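Local coordinates for nicastrin (Dictyostelium purpureum, PDB 4R12), which probably serves as an essential, substrate-recruiting subunit of gamma-secretase, the complex that cleaves membrane proteins such as Notch receptors within the membrane, at residues A171-F176 and T580-F585; E193-Q198 and N483-V488; G274-E279 and H546-L551. One frame throughout, in Å; residues are numbered along the deposited sequence.

Contact 1: A171-F176 and T580-F585; sequences AELDSF and TALKVF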
ATOM      1  N   ALA A 171      23.654 -19.485 -10.778  1.00 47.22           N
ATOM      2  CA  ALA A 171      23.396 -18.100 -10.383  1.00 45.50           C
ATOM      3  C   ALA A 171      23.813 -17.828  -8.947  1.00 42.53           C
ATOM      4  O   ALA A 171      23.939 -18.746  -8.143  1.00 43.43           O
ATOM      5  CB  ALA A 171      21.920 -17.753 -10.563  1.00 43.30           C
ATOM      6  N   GLU A 172      24.030 -16.553  -8.639  1.00 42.02           N
ATOM      7  CA  GLU A 172      24.261 -16.129  -7.269  1.00 44.14           C
ATOM      8  C   GLU A 172      23.261 -15.055  -6.873  1.00 41.65           C
ATOM      9  O   GLU A 172      23.054 -14.081  -7.599  1.00 39.83           O
ATOM     10  CB  GLU A 172      25.694 -15.615  -7.074  1.00 45.17           C
ATOM     11  CG  GLU A 172      25.911 -14.918  -5.736  1.00 44.64           C
ATOM     12  CD  GLU A 172      27.361 -14.536  -5.495  1.00 49.02           C
ATOM     13  OE1 GLU A 172      28.253 -15.275  -5.952  1.00 52.13           O
ATOM     14  OE2 GLU A 172      27.608 -13.497  -4.850  1.00 49.93           O
ATOM     15  N   LEU A 173      22.649 -15.250  -5.710  1.00 38.42           N
ATOM     16  CA  LEU A 173      21.702 -14.305  -5.142  1.00 36.25           C
ATOM     17  C   LEU A 173      22.278 -13.636  -3.885  1.00 36.10           C
ATOM     18  O   LEU A 173      22.545 -14.301  -2.878  1.00 36.61           O
ATOM     19  CB  LEU A 173      20.376 -15.013  -4.803  1.00 36.72           C
ATOM     20  CG  LEU A 173      19.410 -15.466  -5.907  1.00 37.21           C
ATOM     21  CD1 LEU A 173      20.029 -16.479  -6.866  1.00 37.38           C
ATOM     22  CD2 LEU A 173      18.118 -16.034  -5.293  1.00 33.22           C
ATOM     23  N   ASP A 174      22.463 -12.324  -3.951  1.00 34.66           N
ATOM     24  CA  ASP A 174      22.929 -11.524  -2.820  1.00 37.40           C
ATOM     25  C   ASP A 174      21.793 -10.694  -2.234  1.00 36.88           C
ATOM     26  O   ASP A 174      21.274  -9.789  -2.895  1.00 33.74           O
ATOM     27  CB  ASP A 174      24.061 -10.579  -3.242  1.00 39.38           C
ATOM     28  CG  ASP A 174      25.220 -11.301  -3.879  1.00 42.80           C
ATOM     29  OD1 ASP A 174      25.651 -12.332  -3.329  1.00 43.94           O
ATOM     30  OD2 ASP A 174      25.702 -10.834  -4.933  1.00 45.36           O
ATOM     31  N   SER A 175      21.412 -10.999  -1.000  1.00 35.32           N
ATOM     32  CA  SER A 175      20.422 -10.205  -0.287  1.00 32.44           C
ATOM     33  C   SER A 175      20.586 -10.431   1.202  1.00 33.53           C
ATOM     34  O   SER A 175      19.702 -10.975   1.859  1.00 30.45           O
ATOM     35  CB  SER A 175      18.996 -10.551  -0.744  1.00 32.27           C
ATOM     36  OG  SER A 175      18.662 -11.897  -0.441  1.00 32.96           O
ATOM     37  N   PHE A 176      21.734 -10.018   1.734  1.00 34.76           N
ATOM     38  CA  PHE A 176      22.024 -10.223   3.142  1.00 33.57           C
ATOM     39  C   PHE A 176      21.279  -9.240   4.028  1.00 32.51           C
ATOM     40  O   PHE A 176      21.480  -8.033   3.926  1.00 32.57           O
ATOM     41  CB  PHE A 176      23.518 -10.108   3.442  1.00 36.85           C
ATOM     42  CG  PHE A 176      23.831 -10.289   4.902  1.00 36.88           C
ATOM     43  CD1 PHE A 176      23.721 -11.541   5.490  1.00 37.65           C
ATOM     44  CD2 PHE A 176      24.191  -9.209   5.693  1.00 36.05           C
ATOM     45  CE1 PHE A 176      23.981 -11.718   6.839  1.00 37.36           C
ATOM     46  CE2 PHE A 176      24.460  -9.379   7.052  1.00 38.80           C
ATOM     47  CZ  PHE A 176      24.353 -10.632   7.621  1.00 36.81           C
ATOM     48  N   THR A 580      21.405  -5.474  -2.910  1.00 43.94           N
ATOM     49  CA  THR A 580      20.765  -6.660  -3.454  1.00 44.71           C
ATOM     50  C   THR A 580      21.238  -6.896  -4.888  1.00 45.59           C
ATOM     51  O   THR A 580      21.301  -5.951  -5.676  1.00 48.48           O
ATOM     52  CB  THR A 580      19.231  -6.512  -3.408  1.00 44.98           C
ATOM     53  OG1 THR A 580      18.751  -6.942  -2.127  1.00 43.74           O
ATOM     54  CG2 THR A 580      18.569  -7.330  -4.510  1.00 46.65           C
ATOM     55  N   ALA A 581      21.582  -8.139  -5.230  1.00 40.92           N
ATOM     56  CA  ALA A 581      22.038  -8.431  -6.592  1.00 41.22           C
ATOM     57  C   ALA A 581      21.794  -9.875  -7.028  1.00 41.70           C
ATOM     58  O   ALA A 581      21.831 -10.814  -6.225  1.00 38.86           O
ATOM     59  CB  ALA A 581      23.520  -8.096  -6.734  1.00 43.63           C
ATOM     60  N   LEU A 582      21.558 -10.033  -8.327  1.00 43.06           N
ATOM     61  CA  LEU A 582      21.362 -11.335  -8.938  1.00 43.22           C
ATOM     62  C   LEU A 582      22.305 -11.474 -10.127  1.00 47.62           C
ATOM     63  O   LEU A 582      22.272 -10.669 -11.063  1.00 48.55           O
ATOM     64  CB  LEU A 582      19.899 -11.509  -9.366  1.00 44.68           C
ATOM     65  CG  LEU A 582      19.430 -12.775 -10.086  1.00 44.82           C
ATOM     66  CD1 LEU A 582      20.175 -14.016  -9.638  1.00 43.63           C
ATOM     67  CD2 LEU A 582      17.941 -12.957  -9.810  1.00 44.80           C
ATOM     68  N   LYS A 583      23.155 -12.491 -10.077  1.00 45.72           N
ATOM     69  CA  LYS A 583      24.150 -12.701 -11.110  1.00 49.41           C
ATOM     70  C   LYS A 583      24.021 -14.103 -11.676  1.00 51.30           C
ATOM     71  O   LYS A 583      23.772 -15.056 -10.937  1.00 47.52           O
ATOM     72  CB  LYS A 583      25.563 -12.488 -10.552  1.00 50.06           C
ATOM     73  CG  LYS A 583      25.738 -11.195  -9.763  1.00 50.93           C
ATOM     74  CD  LYS A 583      26.981 -11.247  -8.875  1.00 53.42           C
ATOM     75  CE  LYS A 583      27.094  -9.996  -8.011  1.00 54.09           C
ATOM     76  NZ  LYS A 583      28.221 -10.084  -7.037  1.00 56.56           N
ATOM     77  N   VAL A 584      24.186 -14.224 -12.989  1.00 49.63           N
ATOM     78  CA  VAL A 584      24.174 -15.525 -13.645  1.00 51.99           C
ATOM     79  C   VAL A 584      25.538 -15.752 -14.300  1.00 53.63           C
ATOM     80  O   VAL A 584      26.201 -14.801 -14.714  1.00 54.89           O
ATOM     81  CB  VAL A 584      23.017 -15.623 -14.670  1.00 51.90           C
ATOM     82  CG1 VAL A 584      23.133 -16.868 -15.528  1.00 53.19           C
ATOM     83  CG2 VAL A 584      21.685 -15.628 -13.937  1.00 47.68           C
ATOM     84  N   PHE A 585      25.962 -17.010 -14.353  1.00 54.05           N
ATOM     85  CA  PHE A 585      27.294 -17.363 -14.820  1.00 55.38           C
ATOM     86  C   PHE A 585      27.321 -18.835 -15.201  1.00 57.16           C
ATOM     87  O   PHE A 585      26.438 -19.597 -14.799  1.00 56.62           O
ATOM     88  CB  PHE A 585      28.324 -17.074 -13.729  1.00 55.43           C
ATOM     89  CG  PHE A 585      28.013 -17.745 -12.423  1.00 54.04           C
ATOM     90  CD1 PHE A 585      28.475 -19.023 -12.157  1.00 55.83           C
ATOM     91  CD2 PHE A 585      27.231 -17.110 -11.475  1.00 52.99           C
ATOM     92  CE1 PHE A 585      28.176 -19.652 -10.965  1.00 55.91           C
ATOM     93  CE2 PHE A 585      26.928 -17.730 -10.280  1.00 50.92           C
ATOM     94  CZ  PHE A 585      27.401 -19.004 -10.023  1.00 53.67           C
TER

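Contact 2: E193-Q198 and N483-V488; sequences EPVGGQ and NFYSSV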
ATOM      1  N   GLU A 193      14.481  -1.087  11.057  1.00 32.95           N
ATOM      2  CA  GLU A 193      13.699   0.126  11.297  1.00 32.53           C
ATOM      3  C   GLU A 193      12.209  -0.201  11.301  1.00 28.74           C
ATOM      4  O   GLU A 193      11.784  -1.148  10.636  1.00 29.01           O
ATOM      5  CB  GLU A 193      13.987   1.195  10.232  1.00 32.44           C
ATOM      6  CG  GLU A 193      15.457   1.515  10.008  1.00 34.23           C
ATOM      7  CD  GLU A 193      16.079   2.276  11.173  1.00 39.96           C
ATOM      8  OE1 GLU A 193      15.335   2.696  12.087  1.00 40.13           O
ATOM      9  OE2 GLU A 193      17.319   2.459  11.172  1.00 44.41           O
ATOM     10  N   PRO A 194      11.416   0.567  12.061  1.00 27.82           N
ATOM     11  CA  PRO A 194       9.965   0.360  12.081  1.00 29.75           C
ATOM     12  C   PRO A 194       9.353   0.460  10.689  1.00 30.10           C
ATOM     13  O   PRO A 194       9.751   1.321   9.908  1.00 28.06           O
ATOM     14  CB  PRO A 194       9.458   1.490  12.980  1.00 29.47           C
ATOM     15  CG  PRO A 194      10.620   1.794  13.880  1.00 33.62           C
ATOM     16  CD  PRO A 194      11.825   1.636  12.986  1.00 31.62           C
ATOM     17  N   VAL A 195       8.411  -0.425  10.387  1.00 29.16           N
ATOM     18  CA  VAL A 195       7.666  -0.325   9.148  1.00 27.27           C
ATOM     19  C   VAL A 195       6.681   0.812   9.297  1.00 27.59           C
ATOM     20  O   VAL A 195       5.852   0.800  10.201  1.00 29.77           O
ATOM     21  CB  VAL A 195       6.923  -1.638   8.818  1.00 27.67           C
ATOM     22  CG1 VAL A 195       6.022  -1.457   7.584  1.00 25.46           C
ATOM     23  CG2 VAL A 195       7.925  -2.737   8.586  1.00 26.21           C
ATOM     24  N   GLY A 196       6.771   1.808   8.424  1.00 27.05           N
ATOM     25  CA  GLY A 196       5.891   2.952   8.528  1.00 26.73           C
ATOM     26  C   GLY A 196       6.147   3.951   7.422  1.00 25.92           C
ATOM     27  O   GLY A 196       6.799   3.637   6.434  1.00 25.63           O
ATOM     28  N   GLY A 197       5.646   5.164   7.592  1.00 24.81           N
ATOM     29  CA  GLY A 197       5.868   6.186   6.583  1.00 25.43           C
ATOM     30  C   GLY A 197       5.061   7.427   6.842  1.00 26.53           C
ATOM     31  O   GLY A 197       4.814   7.775   7.994  1.00 25.71           O
ATOM     32  N   GLN A 198       4.642   8.085   5.762  1.00 25.86           N
ATOM     33  CA  GLN A 198       3.834   9.285   5.854  1.00 23.19           C
ATOM     34  C   GLN A 198       2.466   9.121   5.185  1.00 24.44           C
ATOM     35  O   GLN A 198       2.380   8.661   4.038  1.00 23.33           O
ATOM     36  CB  GLN A 198       4.566  10.472   5.212  1.00 24.81           C
ATOM     37  CG  GLN A 198       5.900  10.836   5.873  1.00 27.92           C
ATOM     38  CD  GLN A 198       5.727  11.393   7.287  1.00 27.35           C
ATOM     39  OE1 GLN A 198       4.921  12.295   7.520  1.00 28.03           O
ATOM     40  NE2 GLN A 198       6.485  10.852   8.232  1.00 27.27           N
ATOM     41  N   ASN A 483       4.798   0.462  -6.840  1.00 23.66           N
ATOM     42  CA  ASN A 483       4.780  -0.374  -5.645  1.00 24.05           C
ATOM     43  C   ASN A 483       4.528   0.479  -4.412  1.00 23.51           C
ATOM     44  O   ASN A 483       5.231   1.451  -4.176  1.00 23.75           O
ATOM     45  CB  ASN A 483       6.082  -1.181  -5.510  1.00 24.35           C
ATOM     46  CG  ASN A 483       7.334  -0.303  -5.441  1.00 27.36           C
ATOM     47  OD1 ASN A 483       8.003  -0.245  -4.403  1.00 26.92           O
ATOM     48  ND2 ASN A 483       7.687   0.335  -6.559  1.00 23.82           N
ATOM     49  N   PHE A 484       3.504   0.123  -3.645  1.00 22.05           N
ATOM     50  CA  PHE A 484       3.022   0.984  -2.563  1.00 21.19           C
ATOM     51  C   PHE A 484       3.235   0.384  -1.170  1.00 22.77           C
ATOM     52  O   PHE A 484       2.622   0.823  -0.193  1.00 21.49           O
ATOM     53  CB  PHE A 484       1.531   1.302  -2.789  1.00 21.03           C
ATOM     54  CG  PHE A 484       1.284   2.072  -4.065  1.00 23.48           C
ATOM     55  CD1 PHE A 484       1.410   3.455  -4.082  1.00 22.17           C
ATOM     56  CD2 PHE A 484       0.962   1.416  -5.245  1.00 22.24           C
ATOM     57  CE1 PHE A 484       1.207   4.182  -5.259  1.00 22.38           C
ATOM     58  CE2 PHE A 484       0.759   2.140  -6.424  1.00 21.87           C
ATOM     59  CZ  PHE A 484       0.884   3.525  -6.417  1.00 20.52           C
ATOM     60  N   TYR A 485       4.119  -0.600  -1.070  1.00 24.46           N
ATOM     61  CA  TYR A 485       4.536  -1.054   0.259  1.00 22.12           C
ATOM     62  C   TYR A 485       5.121   0.157   0.985  1.00 22.96           C
ATOM     63  O   TYR A 485       5.879   0.925   0.400  1.00 23.05           O
ATOM     64  CB  TYR A 485       5.549  -2.192   0.147  1.00 23.61           C
ATOM     65  CG  TYR A 485       6.312  -2.450   1.428  1.00 22.68           C
ATOM     66  CD1 TYR A 485       5.646  -2.790   2.597  1.00 25.16           C
ATOM     67  CD2 TYR A 485       7.703  -2.386   1.450  1.00 23.55           C
ATOM     68  CE1 TYR A 485       6.351  -3.045   3.775  1.00 25.56           C
ATOM     69  CE2 TYR A 485       8.419  -2.640   2.619  1.00 24.14           C
ATOM     70  CZ  TYR A 485       7.730  -2.962   3.776  1.00 26.51           C
ATOM     71  OH  TYR A 485       8.418  -3.216   4.933  1.00 25.43           O
ATOM     72  N   SER A 486       4.736   0.357   2.242  1.00 23.25           N
ATOM     73  CA  SER A 486       5.110   1.565   2.972  1.00 23.56           C
ATOM     74  C   SER A 486       6.619   1.710   3.189  1.00 24.54           C
ATOM     75  O   SER A 486       7.119   2.823   3.346  1.00 26.59           O
ATOM     76  CB  SER A 486       4.409   1.593   4.342  1.00 25.41           C
ATOM     77  OG  SER A 486       4.912   0.559   5.169  1.00 27.16           O
ATOM     78  N   SER A 487       7.325   0.583   3.206  1.00 23.83           N
ATOM     79  CA  SER A 487       8.745   0.557   3.578  1.00 26.39           C
ATOM     80  C   SER A 487       8.904   1.073   5.014  1.00 26.68           C
ATOM     81  O   SER A 487       7.989   0.915   5.842  1.00 25.67           O
ATOM     82  CB  SER A 487       9.600   1.369   2.573  1.00 26.05           C
ATOM     83  OG  SER A 487      10.976   1.270   2.858  1.00 27.57           O
ATOM     84  N   VAL A 488      10.057   1.656   5.329  1.00 25.94           N
ATOM     85  CA  VAL A 488      10.361   1.996   6.714  1.00 27.14           C
ATOM     86  C   VAL A 488      10.133   3.468   7.036  1.00 28.66           C
ATOM     87  O   VAL A 488      10.274   4.346   6.180  1.00 27.41           O
ATOM     88  CB  VAL A 488      11.813   1.611   7.080  1.00 29.95           C
ATOM     89  CG1 VAL A 488      11.967   0.100   7.021  1.00 29.87           C
ATOM     90  CG2 VAL A 488      12.822   2.296   6.162  1.00 29.27           C
TER

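Contact 3: G274-E279 and H546-L551; sequences GYVGSE and HNALSL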
ATOM      1  N   GLY A 274      -1.101  -2.973  10.633  1.00 28.98           N
ATOM      2  CA  GLY A 274      -1.755  -2.683  11.898  1.00 29.94           C
ATOM      3  C   GLY A 274      -2.405  -1.315  11.994  1.00 29.28           C
ATOM      4  O   GLY A 274      -2.473  -0.742  13.084  1.00 28.54           O
ATOM      5  N   TYR A 275      -2.849  -0.774  10.853  1.00 27.58           N
ATOM      6  CA  TYR A 275      -3.541   0.515  10.812  1.00 25.09           C
ATOM      7  C   TYR A 275      -2.772   1.662  11.460  1.00 27.21           C
ATOM      8  O   TYR A 275      -3.384   2.521  12.078  1.00 26.78           O
ATOM      9  CB  TYR A 275      -4.913   0.406  11.509  1.00 28.79           C
ATOM     10  CG  TYR A 275      -5.769  -0.732  11.020  1.00 28.39           C
ATOM     11  CD1 TYR A 275      -6.318  -0.706   9.745  1.00 28.94           C
ATOM     12  CD2 TYR A 275      -6.036  -1.837  11.828  1.00 30.73           C
ATOM     13  CE1 TYR A 275      -7.095  -1.737   9.280  1.00 28.00           C
ATOM     14  CE2 TYR A 275      -6.829  -2.883  11.368  1.00 30.72           C
ATOM     15  CZ  TYR A 275      -7.357  -2.816  10.086  1.00 29.75           C
ATOM     16  OH  TYR A 275      -8.140  -3.829   9.592  1.00 29.14           O
ATOM     17  N   VAL A 276      -1.448   1.702  11.337  1.00 26.68           N
ATOM     18  CA  VAL A 276      -0.720   2.664  12.155  1.00 26.53           C
ATOM     19  C   VAL A 276      -0.871   4.100  11.671  1.00 26.44           C
ATOM     20  O   VAL A 276      -0.731   5.032  12.466  1.00 27.14           O
ATOM     21  CB  VAL A 276       0.771   2.314  12.263  1.00 28.90           C
ATOM     22  CG1 VAL A 276       0.931   0.940  12.917  1.00 29.29           C
ATOM     23  CG2 VAL A 276       1.441   2.352  10.915  1.00 27.58           C
ATOM     24  N   GLY A 277      -1.165   4.284  10.383  1.00 26.45           N
ATOM     25  CA  GLY A 277      -1.416   5.613   9.845  1.00 24.71           C
ATOM     26  C   GLY A 277      -2.674   6.265  10.398  1.00 27.69           C
ATOM     27  O   GLY A 277      -2.620   7.371  10.942  1.00 27.94           O
ATOM     28  N   SER A 278      -3.813   5.592  10.268  1.00 24.86           N
ATOM     29  CA  SER A 278      -5.040   6.123  10.858  1.00 26.75           C
ATOM     30  C   SER A 278      -4.925   6.245  12.382  1.00 27.79           C
ATOM     31  O   SER A 278      -5.339   7.250  12.962  1.00 27.50           O
ATOM     32  CB  SER A 278      -6.258   5.266  10.483  1.00 25.72           C
ATOM     33  OG  SER A 278      -6.056   3.887  10.721  1.00 26.81           O
ATOM     34  N   GLU A 279      -4.338   5.248  13.036  1.00 28.43           N
ATOM     35  CA  GLU A 279      -4.215   5.299  14.497  1.00 31.53           C
ATOM     36  C   GLU A 279      -3.364   6.469  14.996  1.00 32.01           C
ATOM     37  O   GLU A 279      -3.741   7.149  15.959  1.00 31.29           O
ATOM     38  CB  GLU A 279      -3.641   3.989  15.042  1.00 30.30           C
ATOM     39  CG  GLU A 279      -4.613   2.817  14.992  1.00 34.87           C
ATOM     40  CD  GLU A 279      -5.790   2.944  15.974  1.00 38.34           C
ATOM     41  OE1 GLU A 279      -5.868   3.934  16.737  1.00 40.93           O
ATOM     42  OE2 GLU A 279      -6.644   2.034  15.976  1.00 38.10           O
ATOM     43  N   HIS A 546       1.537  13.418   7.408  1.00 26.32           N
ATOM     44  CA  HIS A 546       1.495  13.044   8.824  1.00 27.34           C
ATOM     45  C   HIS A 546       2.150  11.679   9.066  1.00 26.08           C
ATOM     46  O   HIS A 546       1.978  10.753   8.261  1.00 24.42           O
ATOM     47  CB  HIS A 546       0.060  13.018   9.353  1.00 27.00           C
ATOM     48  CG  HIS A 546      -0.018  13.238  10.830  1.00 28.54           C
ATOM     49  ND1 HIS A 546      -0.280  14.474  11.382  1.00 30.00           N
ATOM     50  CD2 HIS A 546       0.192  12.397  11.870  1.00 28.90           C
ATOM     51  CE1 HIS A 546      -0.254  14.378  12.701  1.00 31.54           C
ATOM     52  NE2 HIS A 546       0.033  13.129  13.023  1.00 30.41           N
ATOM     53  N   ASN A 547       2.909  11.575  10.158  1.00 27.21           N
ATOM     54  CA  ASN A 547       3.546  10.322  10.563  1.00 26.23           C
ATOM     55  C   ASN A 547       2.580   9.131  10.584  1.00 25.74           C
ATOM     56  O   ASN A 547       1.470   9.235  11.107  1.00 26.66           O
ATOM     57  CB  ASN A 547       4.149  10.438  11.968  1.00 27.93           C
ATOM     58  CG  ASN A 547       5.410  11.287  12.024  1.00 30.16           C
ATOM     59  OD1 ASN A 547       6.031  11.612  11.004  1.00 28.14           O
ATOM     60  ND2 ASN A 547       5.814  11.617  13.239  1.00 28.38           N
ATOM     61  N   ALA A 548       3.021   8.007  10.034  1.00 25.27           N
ATOM     62  CA  ALA A 548       2.299   6.747  10.137  1.00 26.05           C
ATOM     63  C   ALA A 548       3.265   5.741  10.749  1.00 27.30           C
ATOM     64  O   ALA A 548       4.171   5.248  10.078  1.00 26.33           O
ATOM     65  CB  ALA A 548       1.795   6.287   8.778  1.00 25.78           C
ATOM     66  N   LEU A 549       3.066   5.470  12.037  1.00 26.88           N
ATOM     67  CA  LEU A 549       4.035   4.762  12.865  1.00 28.32           C
ATOM     68  C   LEU A 549       3.323   4.163  14.067  1.00 28.58           C
ATOM     69  O   LEU A 549       2.473   4.809  14.680  1.00 30.48           O
ATOM     70  CB  LEU A 549       5.155   5.708  13.332  1.00 29.90           C
ATOM     71  CG  LEU A 549       6.220   5.177  14.313  1.00 30.14           C
ATOM     72  CD1 LEU A 549       7.119   4.151  13.643  1.00 30.75           C
ATOM     73  CD2 LEU A 549       7.065   6.312  14.905  1.00 31.57           C
ATOM     74  N   SER A 550       3.667   2.924  14.391  1.00 27.97           N
ATOM     75  CA  SER A 550       3.049   2.237  15.517  1.00 30.95           C
ATOM     76  C   SER A 550       3.224   3.032  16.796  1.00 31.66           C
ATOM     77  O   SER A 550       4.275   3.629  17.023  1.00 33.12           O
ATOM     78  CB  SER A 550       3.647   0.841  15.693  1.00 33.47           C
ATOM     79  OG  SER A 550       3.077   0.190  16.821  1.00 34.13           O
ATOM     80  N   LEU A 551       2.190   3.058  17.623  1.00 32.50           N
ATOM     81  CA  LEU A 551       2.294   3.700  18.930  1.00 35.78           C
ATOM     82  C   LEU A 551       3.130   2.859  19.906  1.00 36.61           C
ATOM     83  O   LEU A 551       3.439   3.298  21.025  1.00 40.15           O
ATOM     84  CB  LEU A 551       0.898   3.952  19.509  1.00 36.64           C
ATOM     85  CG  LEU A 551       0.021   4.960  18.759  1.00 36.77           C
ATOM     86  CD1 LEU A 551      -1.347   5.060  19.427  1.00 36.84           C
ATOM     87  CD2 LEU A 551       0.681   6.329  18.688  1.00 34.21           C
TER
HETATM   88  O   HOH W   1      -0.063   4.376  15.083  1.00 29.76           O
HETATM   89  O   HOH W   2      -0.890   9.029   9.540  1.00 27.28           O

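Contact 1: A171-F176 and T580-F585
Glu172 and Lys583 are a hydrogen-bonded pair of two antiparallel strands, 171-174 and 581-585, by which the C-terminal end of the chain joins the sheet of the nicastrin small lobe. Four nearly straight backbone bonds run between them: Glu172 and Lys583 exchange both N-H...O links, and so do Asp174 and Ala581, with Asp174 N 2.8 Å from Ala581 O. On the other edge of 171-174, strand 43-50 continues the sheet.

Lys583 can be followed outward. Its CB stays 4.2 Å from Glu172 O, and CG turns anti to the carbonyl carbon (chi1 -49°). Beyond it the chain is extended: CD approaches Asp174 OD2 at 4.2 Å, CE comes to 3.5 Å from that oxygen, and NZ reaches it at 3.4 Å, a salt bridge whose hydrogen bond is weak. The lysine crosses the aspartate at about a right angle, whereas it runs beside Glu172, pointing the same way; Glu172 OE2 lies 4.1 Å from Lys583 NZ, beyond salt-bridge range.

The face carrying Ala171, Leu173, Leu582 and Val584 is apolar and buried, with Phe144 and Ile146 of strand 143-146 packed against its leucines. There Leu173 CD1 touches Leu582 CD1 at 3.7 Å. At the far end the ring of Phe585 comes up to the backbone, its edge atom CE2 3.5 Å from Glu172 N, which lies near the ring plane.

Contact 2: E193-Q198 and N483-V488
Val195 holds CG1 anti to its backbone N (chi1 174°), and Tyr485 places CG likewise (chi1 164°); the two side chains cross at about a right angle. CG2 of Val195 reaches Tyr485 OH at 3.7 Å, while CG1 approaches CE1 of the ring and sits 3.3 Å from Ser486 OG. The phenol oxygen has its polar partner in Glu574, a residue of strand 572-575.

Next to this packing the backbone of the loop turns. Ser487 N stands over the centre of the Tyr485 ring, and Ser487 O is gripped by two donors: Gly196 N at 3.0 Å, lying in the carbonyl plane, and Ser486 OG at 3.2 Å, tilted from that plane. The second bond is made within the loop and would steady the carbonyl that receives the first.

Val488 then lies against the backbone of 193-195. Its CA makes a CA-H...O contact with Pro194 O, 3.3 Å away, its CB rests 3.5 Å from the same oxygen, and CB of Glu193 packs on CB of Val488 at 3.9 Å.

Only one bridge, Val195 with Val488, joins the two backbones. It falls where strand 192-203 is interrupted around Val195: an isolated beta bridge, by which the long loop after helix 452-463 docks in the buried middle of the chain.

Contact 3: G274-E279 and H546-L551
Val276 carries the apolar part of the contact, pressing both methyl branches and CB onto the backbone of 548-550. CB lies 3.6 Å from Leu549 C. With CG1 anti to the carbonyl carbon (chi1 -61°), that methyl meets Ser550 CA at 3.6 Å, while CG2 faces Leu549 N at 3.7 Å. An alanine here would keep the touch of CB but is likely to leave a gap over Ser550 CA and the backbone between Ala548 and Leu549, where the two methyls now pack. Beside it Ala548 CB rests on Gly277 CA at 3.5 Å; the bare CA of Gly277 lets that methyl come this close.

In the fold this is the first turn of helix 276-287, in the large lobe related to zinc exopeptidases, set against strand 542-548 and the residues that follow it. Tyr275 takes the N-cap position, and its carbonyl receives Glu279 N.

The polar links across the contact pass through water. One molecule donates to both Val276 O, at 2.8 Å, and Leu549 O, at 2.6 Å. A second donates to Gly277 O and Asn547 O, 2.8 Å from each. Leu549 N, by contrast, is buried without a polar partner in the model.

Overall arrangement
Contacts 2 and 3 lie buried near the middle of the chain, their centres about 11 Å apart, while contact 1 is only partly buried and farther out in the small lobe, its centre about 25 Å from that of contact 2 and about 35 Å from that of contact 3. Strands 192-203 and 542-548 are neighbours, so contacts 2 and 3 touch directly: Gly197 O lies 2.7 Å from Ala548 N, and Pro194 packs on Leu549. Both are nested in the loop that contact 1 closes. Their chemistry differs: contact 1 has regular strand pairing with a charged face, contact 2 a single direct backbone bond with valine packing, and contact 3 close apolar packing with bridging waters.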